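Local coordinates for elongation factor G (Thermus thermophilus, PDB 2DY1), which binds GTP with a magnesium ion and, as an elongation factor G of the translational GTPase family, probably acts in the translocation step of protein synthesis, at residues A[281-286]-A[305-310]; A[491-496]-A[511-516]. All coordinates share one frame; numbering follows the deposited sequence.

Interaction 1 of 2, residues A[281-286]-A[305-310]; sequences DGPPLA and LYRGRL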
loop_
_atom_site.group_PDB
_atom_site.type_symbol
_atom_site.label_atom_id
_atom_site.label_comp_id
_atom_site.label_asym_id
_atom_site.label_seq_id
_atom_site.Cartn_x
_atom_site.Cartn_y
_atom_site.Cartn_z
ATOM N N ASP A 281 -22.898 2.499 -21.432
ATOM C CA ASP A 281 -24.106 2.170 -20.681
ATOM C C ASP A 281 -24.243 0.659 -20.693
ATOM O O ASP A 281 -23.694 -0.018 -21.561
ATOM C CB ASP A 281 -25.349 2.813 -21.314
ATOM C CG ASP A 281 -25.364 4.327 -21.176
ATOM O OD1 ASP A 281 -25.287 4.827 -20.031
ATOM O OD2 ASP A 281 -25.458 5.019 -22.215
ATOM N N GLY A 282 -24.956 0.123 -19.714
ATOM C CA GLY A 282 -25.107 -1.315 -19.663
ATOM C C GLY A 282 -25.558 -1.805 -18.308
ATOM O O GLY A 282 -25.951 -1.007 -17.449
ATOM N N PRO A 283 -25.503 -3.126 -18.086
ATOM C CA PRO A 283 -25.926 -3.704 -16.810
ATOM C C PRO A 283 -25.032 -3.255 -15.675
ATOM O O PRO A 283 -23.871 -2.915 -15.886
ATOM C CB PRO A 283 -25.784 -5.215 -17.022
ATOM C CG PRO A 283 -25.556 -5.384 -18.514
ATOM C CD PRO A 283 -24.852 -4.140 -18.929
ATOM N N PRO A 284 -25.579 -3.253 -14.454
ATOM C CA PRO A 284 -24.835 -2.860 -13.262
ATOM C C PRO A 284 -23.480 -3.563 -13.148
ATOM O O PRO A 284 -23.353 -4.780 -13.390
ATOM C CB PRO A 284 -25.786 -3.251 -12.138
ATOM C CG PRO A 284 -27.118 -2.909 -12.722
ATOM C CD PRO A 284 -27.007 -3.451 -14.142
ATOM N N LEU A 285 -22.451 -2.785 -12.810
ATOM C CA LEU A 285 -21.096 -3.299 -12.608
ATOM C C LEU A 285 -20.594 -2.444 -11.469
ATOM O O LEU A 285 -20.658 -1.221 -11.544
ATOM C CB LEU A 285 -20.204 -3.094 -13.830
ATOM C CG LEU A 285 -18.723 -3.459 -13.607
ATOM C CD1 LEU A 285 -18.567 -4.950 -13.259
ATOM C CD2 LEU A 285 -17.925 -3.100 -14.850
ATOM N N ALA A 286 -20.143 -3.097 -10.401
ATOM C CA ALA A 286 -19.673 -2.393 -9.209
ATOM C C ALA A 286 -18.544 -3.156 -8.533
ATOM O O ALA A 286 -18.264 -4.316 -8.839
ATOM C CB ALA A 286 -20.827 -2.230 -8.219
ATOM N N LEU A 305 -20.279 2.214 -8.084
ATOM C CA LEU A 305 -21.151 1.708 -9.149
ATOM C C LEU A 305 -20.555 2.294 -10.426
ATOM O O LEU A 305 -20.643 3.499 -10.675
ATOM C CB LEU A 305 -22.589 2.201 -8.938
ATOM C CG LEU A 305 -23.642 1.725 -9.957
ATOM C CD1 LEU A 305 -23.708 0.202 -9.967
ATOM C CD2 LEU A 305 -24.995 2.313 -9.584
ATOM N N TYR A 306 -19.937 1.437 -11.223
ATOM C CA TYR A 306 -19.283 1.878 -12.450
ATOM C C TYR A 306 -20.225 2.062 -13.599
ATOM O O TYR A 306 -20.020 2.923 -14.454
ATOM C CB TYR A 306 -18.216 0.863 -12.887
ATOM C CG TYR A 306 -17.011 0.728 -11.964
ATOM C CD1 TYR A 306 -16.084 1.760 -11.845
ATOM C CD2 TYR A 306 -16.781 -0.454 -11.253
ATOM C CE1 TYR A 306 -14.938 1.625 -11.052
ATOM C CE2 TYR A 306 -15.630 -0.601 -10.440
ATOM C CZ TYR A 306 -14.719 0.444 -10.355
ATOM O OH TYR A 306 -13.582 0.279 -9.584
ATOM N N ARG A 307 -21.266 1.243 -13.616
ATOM C CA ARG A 307 -22.198 1.268 -14.734
ATOM C C ARG A 307 -23.516 0.793 -14.225
ATOM O O ARG A 307 -23.558 0.025 -13.278
ATOM C CB ARG A 307 -21.708 0.292 -15.813
ATOM C CG ARG A 307 -22.429 0.375 -17.172
ATOM C CD ARG A 307 -21.763 -0.582 -18.162
ATOM N NE ARG A 307 -21.873 -1.976 -17.734
ATOM C CZ ARG A 307 -21.053 -2.943 -18.120
ATOM N NH1 ARG A 307 -20.050 -2.676 -18.948
ATOM N NH2 ARG A 307 -21.237 -4.176 -17.675
ATOM N N GLY A 308 -24.581 1.268 -14.856
ATOM C CA GLY A 308 -25.910 0.836 -14.476
ATOM C C GLY A 308 -26.605 1.727 -13.484
ATOM O O GLY A 308 -26.074 2.741 -13.044
ATOM N N ARG A 309 -27.819 1.342 -13.127
ATOM C CA ARG A 309 -28.605 2.109 -12.202
ATOM C C ARG A 309 -29.200 1.151 -11.178
ATOM O O ARG A 309 -29.437 -0.024 -11.470
ATOM C CB ARG A 309 -29.697 2.862 -12.980
ATOM C CG ARG A 309 -30.656 3.685 -12.147
ATOM C CD ARG A 309 -31.438 4.663 -13.022
ATOM N NE ARG A 309 -32.508 5.305 -12.266
ATOM C CZ ARG A 309 -33.663 4.716 -11.970
ATOM N NH1 ARG A 309 -33.899 3.475 -12.378
ATOM N NH2 ARG A 309 -34.572 5.355 -11.248
ATOM N N LEU A 310 -29.399 1.639 -9.963
ATOM C CA LEU A 310 -29.992 0.810 -8.923
ATOM C C LEU A 310 -31.091 1.526 -8.173
ATOM O O LEU A 310 -31.070 2.754 -7.991
ATOM C CB LEU A 310 -28.943 0.372 -7.902
ATOM C CG LEU A 310 -27.821 -0.536 -8.393
ATOM C CD1 LEU A 310 -26.766 -0.663 -7.304
ATOM C CD2 LEU A 310 -28.387 -1.913 -8.736
HETATM O O HOH W 1 -22.130 -5.827 -15.597
#

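Interaction 2 of 2, residues A[491-496]-A[511-516]; sequences SEYGFE and AIEEGI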
loop_
_atom_site.group_PDB
_atom_site.type_symbol
_atom_site.label_atom_id
_atom_site.label_comp_id
_atom_site.label_asym_id
_atom_site.label_seq_id
_atom_site.Cartn_x
_atom_site.Cartn_y
_atom_site.Cartn_z
ATOM N N SER A 491 26.039 -27.748 0.069
ATOM C CA SER A 491 25.435 -26.442 -0.189
ATOM C C SER A 491 23.923 -26.503 -0.044
ATOM O O SER A 491 23.286 -25.510 0.304
ATOM C CB SER A 491 25.785 -25.954 -1.594
ATOM O OG SER A 491 25.175 -26.768 -2.579
ATOM N N GLU A 492 23.354 -27.673 -0.316
ATOM C CA GLU A 492 21.912 -27.859 -0.230
ATOM C C GLU A 492 21.597 -29.228 0.351
ATOM O O GLU A 492 22.412 -30.145 0.263
ATOM C CB GLU A 492 21.297 -27.755 -1.624
ATOM C CG GLU A 492 21.843 -26.591 -2.440
ATOM C CD GLU A 492 21.129 -26.422 -3.762
ATOM O OE1 GLU A 492 21.064 -27.402 -4.536
ATOM O OE2 GLU A 492 20.638 -25.304 -4.027
ATOM N N TYR A 493 20.407 -29.363 0.927
ATOM C CA TYR A 493 19.987 -30.625 1.513
ATOM C C TYR A 493 19.903 -31.731 0.474
ATOM O O TYR A 493 19.499 -31.511 -0.669
ATOM C CB TYR A 493 18.622 -30.474 2.198
ATOM C CG TYR A 493 17.982 -31.787 2.598
ATOM C CD1 TYR A 493 17.110 -32.448 1.737
ATOM C CD2 TYR A 493 18.280 -32.385 3.824
ATOM C CE1 TYR A 493 16.547 -33.680 2.084
ATOM C CE2 TYR A 493 17.725 -33.617 4.182
ATOM C CZ TYR A 493 16.862 -34.255 3.310
ATOM O OH TYR A 493 16.323 -35.475 3.652
ATOM N N GLY A 494 20.280 -32.933 0.896
ATOM C CA GLY A 494 20.218 -34.081 0.024
ATOM C C GLY A 494 20.114 -35.329 0.879
ATOM O O GLY A 494 20.718 -35.396 1.943
ATOM N N PHE A 495 19.324 -36.294 0.428
ATOM C CA PHE A 495 19.186 -37.562 1.133
ATOM C C PHE A 495 19.590 -38.638 0.138
ATOM O O PHE A 495 19.081 -38.676 -0.987
ATOM C CB PHE A 495 17.741 -37.808 1.570
ATOM C CG PHE A 495 17.531 -39.140 2.225
ATOM C CD1 PHE A 495 17.823 -39.319 3.571
ATOM C CD2 PHE A 495 17.076 -40.228 1.482
ATOM C CE1 PHE A 495 17.663 -40.572 4.170
ATOM C CE2 PHE A 495 16.916 -41.480 2.073
ATOM C CZ PHE A 495 17.211 -41.646 3.421
ATOM N N GLU A 496 20.511 -39.504 0.549
ATOM C CA GLU A 496 20.978 -40.588 -0.311
ATOM C C GLU A 496 20.730 -41.951 0.306
ATOM O O GLU A 496 21.166 -42.211 1.419
ATOM C CB GLU A 496 22.489 -40.471 -0.570
ATOM C CG GLU A 496 22.895 -39.499 -1.652
ATOM C CD GLU A 496 24.405 -39.439 -1.808
ATOM O OE1 GLU A 496 25.077 -40.468 -1.547
ATOM O OE2 GLU A 496 24.913 -38.373 -2.198
ATOM N N ALA A 511 10.291 -43.393 5.942
ATOM C CA ALA A 511 10.301 -43.179 7.389
ATOM C C ALA A 511 11.657 -42.708 7.886
ATOM O O ALA A 511 11.747 -41.895 8.802
ATOM C CB ALA A 511 9.910 -44.460 8.120
ATOM N N ILE A 512 12.720 -43.244 7.295
ATOM C CA ILE A 512 14.054 -42.864 7.702
ATOM C C ILE A 512 14.289 -41.407 7.329
ATOM O O ILE A 512 14.753 -40.626 8.161
ATOM C CB ILE A 512 15.096 -43.820 7.062
ATOM C CG1 ILE A 512 14.955 -45.204 7.732
ATOM C CG2 ILE A 512 16.530 -43.289 7.235
ATOM C CD1 ILE A 512 15.704 -46.339 7.043
ATOM N N GLU A 513 13.965 -41.025 6.100
ATOM C CA GLU A 513 14.155 -39.629 5.721
ATOM C C GLU A 513 13.317 -38.719 6.617
ATOM O O GLU A 513 13.769 -37.646 7.013
ATOM C CB GLU A 513 13.793 -39.379 4.251
ATOM C CG GLU A 513 14.083 -37.935 3.845
ATOM C CD GLU A 513 14.110 -37.694 2.343
ATOM O OE1 GLU A 513 13.614 -38.545 1.574
ATOM O OE2 GLU A 513 14.626 -36.629 1.938
ATOM N N GLU A 514 12.100 -39.144 6.941
ATOM C CA GLU A 514 11.231 -38.350 7.820
ATOM C C GLU A 514 11.905 -38.079 9.159
ATOM O O GLU A 514 11.880 -36.961 9.663
ATOM C CB GLU A 514 9.914 -39.082 8.093
ATOM C CG GLU A 514 8.870 -39.013 7.002
ATOM C CD GLU A 514 7.613 -39.791 7.381
ATOM O OE1 GLU A 514 7.144 -39.639 8.535
ATOM O OE2 GLU A 514 7.098 -40.548 6.529
ATOM N N GLY A 515 12.488 -39.124 9.748
ATOM C CA GLY A 515 13.161 -38.985 11.028
ATOM C C GLY A 515 14.347 -38.041 10.990
ATOM O O GLY A 515 14.625 -37.324 11.946
ATOM N N ILE A 516 15.083 -38.061 9.886
ATOM C CA ILE A 516 16.219 -37.163 9.748
ATOM C C ILE A 516 15.704 -35.739 9.617
ATOM O O ILE A 516 16.219 -34.829 10.267
ATOM C CB ILE A 516 17.084 -37.526 8.498
ATOM C CG1 ILE A 516 17.939 -38.760 8.821
ATOM C CG2 ILE A 516 17.972 -36.347 8.111
ATOM C CD1 ILE A 516 18.144 -39.692 7.634
#

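Interaction 1 of 2, residues A[281-286]-A[305-310]
R307 meets the backbone of G282 and P283 with a chain that leaves CG anti to the backbone N (chi1 -169°) and then bends once, at chi3 (63°), which turns NE out of the extended line. Its NE thereby reaches P283 O at 2.9 Å in a nearly straight bond lying in both the carbonyl and the guanidinium planes. NH2 adds a weak bond to the same oxygen and a weak one to a water that donates to P284 O, while L285 CB lies over one face of the guanidinium. The long, forked arginine suits this place: it binds the P283 carbonyl directly and reaches that of P284 through the water. CG and CD of R307 run against G282 N; a CB on G282 would clash with P283 CD and press on R307 NE, and its backbone angles alone call for glycine.

L285 O takes two N-H groups, Y306 N at 2.8 Å and R307 N at 3.3 Å; L285 N returns a bond to R307 O. P284 CA makes a C-H···O contact (3.2 Å) with R307 O. A CB on G308 would clash with P284 CA, hence glycine there. A286 CB touches L305 CD1, and the ring of Y306 lies beside L285, its OH bonded to E96 O. With Y306 and R307 both facing L285, this is a classic beta bulge at the open end of an antiparallel hairpin in domain 2.

Interaction 2 of 2, residues A[491-496]-A[511-516]
F495 and E513 are the closest backbone approach, their CA atoms 7.1 Å apart, where strand 494-496 passes helix 511-516. The short axes come within 10.2 Å and run nearer antiparallel, at 143°, a spacing that side chains must bridge. F495 holds CG anti to its backbone N (chi1 176°), which sends the ring to the helix. E513 CB sits over the centre of that ring, 4.0 Å from the centroid and almost on the ring normal, a CH-pi contact. Farther out, the carboxylate lies roughly parallel to the ring, stacked over the F495 CB-CG end, with E513 OE2 3.4 Å from F495 CB. A flat aromatic suits this place, since its face receives the glutamate's methylenes while its rim meets two isoleucines: I516 CD1 lies in the ring plane 3.6 Å from F495 CE1, and I512 CG2 comes near CZ.

Strand 494-497 and helix 509-520 are the first two elements of a beta-alpha-beta unit completed by strand 533-541, within domain IV of the elongation factor. V537 of that last strand touches both F495 and I512, so the ring, reaching from the sheet to the helix, also packs on the neighbouring strand.

Y493, just ahead of the strand, supplies the polar tie. Its OH donates to E513 OE2 at 2.7 Å on the anti side of the carboxylate, whose plane is turned only 22° from the phenol ring. Glutamate fits because its extended chain presents methylenes to F495 and an oxygen to Y493. An alanine at E513 would probably leave the Y493 hydroxyl without its acceptor and uncover part of the F495 face beyond the CB contact. K517 forms a long, weak ion pair with E513 OE2, which may help to keep the carboxylate ionised.

From the N terminus, the chain first passes through the GTP-binding domain, then enters interaction 1, which closes a short loop: 18 intervening residues, mostly strand, turn back so that strands 285-294 and 298-307 pair in domain 2. Only after this loop has closed, and after the domain III region has been traversed, does interaction 2 open. Its loop is of similar length, 14 residues, but joins a strand to a helix in domain IV. The two are therefore in series, neither nested nor crossed. Their centres lie 58 Å apart and their nearest atoms about 43 Å, so each ties together parts of its own domain.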